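DNA double-strand break repair nuclease NurA (Sulfolobus solfataricus, PDB 2YGK) is a manganese-dependent nuclease of DNA double-strand break repair that probably acts with HerA to stimulate resection of the 5' strand. Local coordinates at residues G96-G101 with E106-L111. Residues are numbered along the deposited sequence; the frame is centred on the assembly and turned at random.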
loop_
_atom_site.group_PDB
_atom_site.type_symbol
_atom_site.label_atom_id
_atom_site.label_comp_id
_atom_site.label_asym_id
_atom_site.label_seq_id
_atom_site.Cartn_x
_atom_site.Cartn_y
_atom_site.Cartn_z
ATOM N N GLY A 96 -4.655 -17.675 7.692
ATOM C CA GLY A 96 -3.721 -18.526 6.956
ATOM C C GLY A 96 -2.362 -17.893 6.737
ATOM O O GLY A 96 -2.108 -16.789 7.246
ATOM N N ILE A 97 -1.506 -18.590 5.982
ATOM C CA ILE A 97 -0.178 -18.110 5.601
ATOM C C ILE A 97 0.013 -18.210 4.094
ATOM O O ILE A 97 -0.239 -19.250 3.545
ATOM C CB ILE A 97 0.921 -18.992 6.228
ATOM C CG1 ILE A 97 0.758 -19.080 7.747
ATOM C CG2 ILE A 97 2.321 -18.476 5.865
ATOM C CD1 ILE A 97 1.748 -20.065 8.413
ATOM N N PHE A 98 0.462 -17.158 3.415
ATOM C CA PHE A 98 0.943 -17.315 2.031
ATOM C C PHE A 98 2.462 -17.365 1.979
ATOM O O PHE A 98 3.145 -16.827 2.848
ATOM C CB PHE A 98 0.495 -16.176 1.120
ATOM C CG PHE A 98 -0.969 -16.174 0.793
ATOM C CD1 PHE A 98 -1.676 -17.350 0.606
ATOM C CD2 PHE A 98 -1.637 -14.969 0.628
ATOM C CE1 PHE A 98 -3.028 -17.328 0.282
ATOM C CE2 PHE A 98 -3.026 -14.940 0.306
ATOM C CZ PHE A 98 -3.714 -16.116 0.138
ATOM N N LYS A 99 2.975 -18.025 0.941
ATOM C CA LYS A 99 4.381 -17.999 0.620
ATOM C C LYS A 99 4.718 -16.581 0.184
ATOM O O LYS A 99 3.857 -15.903 -0.379
ATOM C CB LYS A 99 4.708 -18.954 -0.527
ATOM C CG LYS A 99 4.483 -20.407 -0.215
ATOM C CD LYS A 99 5.184 -21.295 -1.235
ATOM C CE LYS A 99 4.366 -22.548 -1.565
ATOM N NZ LYS A 99 5.157 -23.493 -2.414
ATOM N N PRO A 100 5.969 -16.137 0.439
ATOM C CA PRO A 100 6.434 -14.795 0.110
ATOM C C PRO A 100 6.242 -14.443 -1.355
ATOM O O PRO A 100 6.467 -15.281 -2.212
ATOM C CB PRO A 100 7.920 -14.859 0.448
ATOM C CG PRO A 100 8.012 -15.852 1.508
ATOM C CD PRO A 100 6.984 -16.874 1.207
ATOM N N GLY A 101 5.856 -13.203 -1.625
ATOM C CA GLY A 101 5.483 -12.791 -2.967
ATOM C C GLY A 101 5.076 -11.328 -3.130
ATOM O O GLY A 101 4.633 -10.647 -2.182
ATOM N N GLU A 106 -2.328 -8.247 -2.586
ATOM C CA GLU A 106 -3.413 -8.185 -3.534
ATOM C C GLU A 106 -4.233 -9.498 -3.478
ATOM O O GLU A 106 -5.482 -9.474 -3.432
ATOM C CB GLU A 106 -2.861 -7.908 -4.935
ATOM C CG GLU A 106 -3.867 -7.168 -5.793
ATOM C CD GLU A 106 -3.655 -7.331 -7.281
ATOM O OE1 GLU A 106 -2.491 -7.523 -7.710
ATOM O OE2 GLU A 106 -4.683 -7.250 -8.010
ATOM N N ARG A 107 -3.540 -10.640 -3.422
ATOM C CA ARG A 107 -4.256 -11.887 -3.258
ATOM C C ARG A 107 -5.096 -11.859 -1.989
ATOM O O ARG A 107 -6.207 -12.379 -1.984
ATOM C CB ARG A 107 -3.330 -13.110 -3.229
ATOM C CG ARG A 107 -2.337 -13.139 -4.361
ATOM C CD ARG A 107 -1.808 -14.511 -4.684
ATOM N NE ARG A 107 -1.004 -15.108 -3.623
ATOM C CZ ARG A 107 0.213 -14.719 -3.297
ATOM N NH1 ARG A 107 0.783 -13.695 -3.935
ATOM N NH2 ARG A 107 0.842 -15.346 -2.313
ATOM N N ILE A 108 -4.563 -11.294 -0.904
ATOM C CA ILE A 108 -5.298 -11.304 0.342
ATOM C C ILE A 108 -6.592 -10.530 0.117
ATOM O O ILE A 108 -7.670 -10.991 0.502
ATOM C CB ILE A 108 -4.544 -10.667 1.506
ATOM C CG1 ILE A 108 -3.392 -11.564 1.967
ATOM C CG2 ILE A 108 -5.480 -10.434 2.688
ATOM C CD1 ILE A 108 -2.284 -10.798 2.706
ATOM N N SER A 109 -6.487 -9.365 -0.508
ATOM C CA SER A 109 -7.665 -8.542 -0.678
ATOM C C SER A 109 -8.665 -9.173 -1.638
ATOM O O SER A 109 -9.853 -9.066 -1.421
ATOM C CB SER A 109 -7.308 -7.106 -1.078
ATOM O OG SER A 109 -6.350 -7.079 -2.099
ATOM N N LEU A 110 -8.182 -9.826 -2.693
ATOM C CA LEU A 110 -9.065 -10.478 -3.650
ATOM C C LEU A 110 -9.765 -11.648 -2.976
ATOM O O LEU A 110 -10.917 -11.949 -3.270
ATOM C CB LEU A 110 -8.287 -10.977 -4.871
ATOM C CG LEU A 110 -7.863 -9.845 -5.805
ATOM C CD1 LEU A 110 -6.786 -10.281 -6.798
ATOM C CD2 LEU A 110 -9.033 -9.280 -6.536
ATOM N N LEU A 111 -9.053 -12.333 -2.096
ATOM C CA LEU A 111 -9.650 -13.385 -1.301
ATOM C C LEU A 111 -10.763 -12.819 -0.413
ATOM O O LEU A 111 -11.855 -13.396 -0.324
ATOM C CB LEU A 111 -8.579 -14.060 -0.496
ATOM C CG LEU A 111 -8.937 -15.180 0.464
ATOM C CD1 LEU A 111 -9.975 -16.148 -0.096
ATOM C CD2 LEU A 111 -7.624 -15.896 0.825
#
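Phe98 is the last residue of strand 85-98, and its ring reaches across to helix 104-123, where Arg107, Ile108 and Leu111 receive it. The CB of Phe98 already points at the helix; with CG beside the backbone N and anti to the carbonyl carbon (chi1 -71°), the ring lies against Ile108 and Leu111. The compact part of the contact lies around the far rim: Phe98 CE2 sits 3.8 Å from Ile108 CG1, and Phe98 CZ meets Leu111 CD2 at 4.0 Å, both at an oblique approach. Tyr72 of the adjacent strand 70-82 stacks with the same ring and also touches Ile108 and Leu111, so strand and helix close on one apolar cluster.

Arg107 runs the opposite way alongside Phe98. A bend at chi3 (-66°) brings NE over one face of the ring, toward the rim, with the guanidinium tilted. The result is an off-centre cation-pi contact, Arg107 CZ lying 4.8 Å from the Phe98 ring centroid with the two planes 43° apart. Arg107 NH2 reaches back as far as Phe98 CB, at 3.5 Å. Replacing Phe98 with an alanine would probably open a gap between the strand end and Ile108 and Leu111, and leave the Arg107 guanidinium without its aromatic partner.

Beyond the ring the contact thins out at Lys99, which is exposed and only grazes the helix. Lys99 O stands at the guanidinium edge, in its plane, but 3.6 Å from Arg107 NH2. The Lys99 side chain leads away to a salt bridge with Asp213 of the second subunit. Arg107 NH2 has a long, weak ion pair with Glu171. Apolar packing and cation-pi contact are thus both buried, and between these two segments shape and off-centre ring-cation attraction, not hydrogen bonding, make the contact.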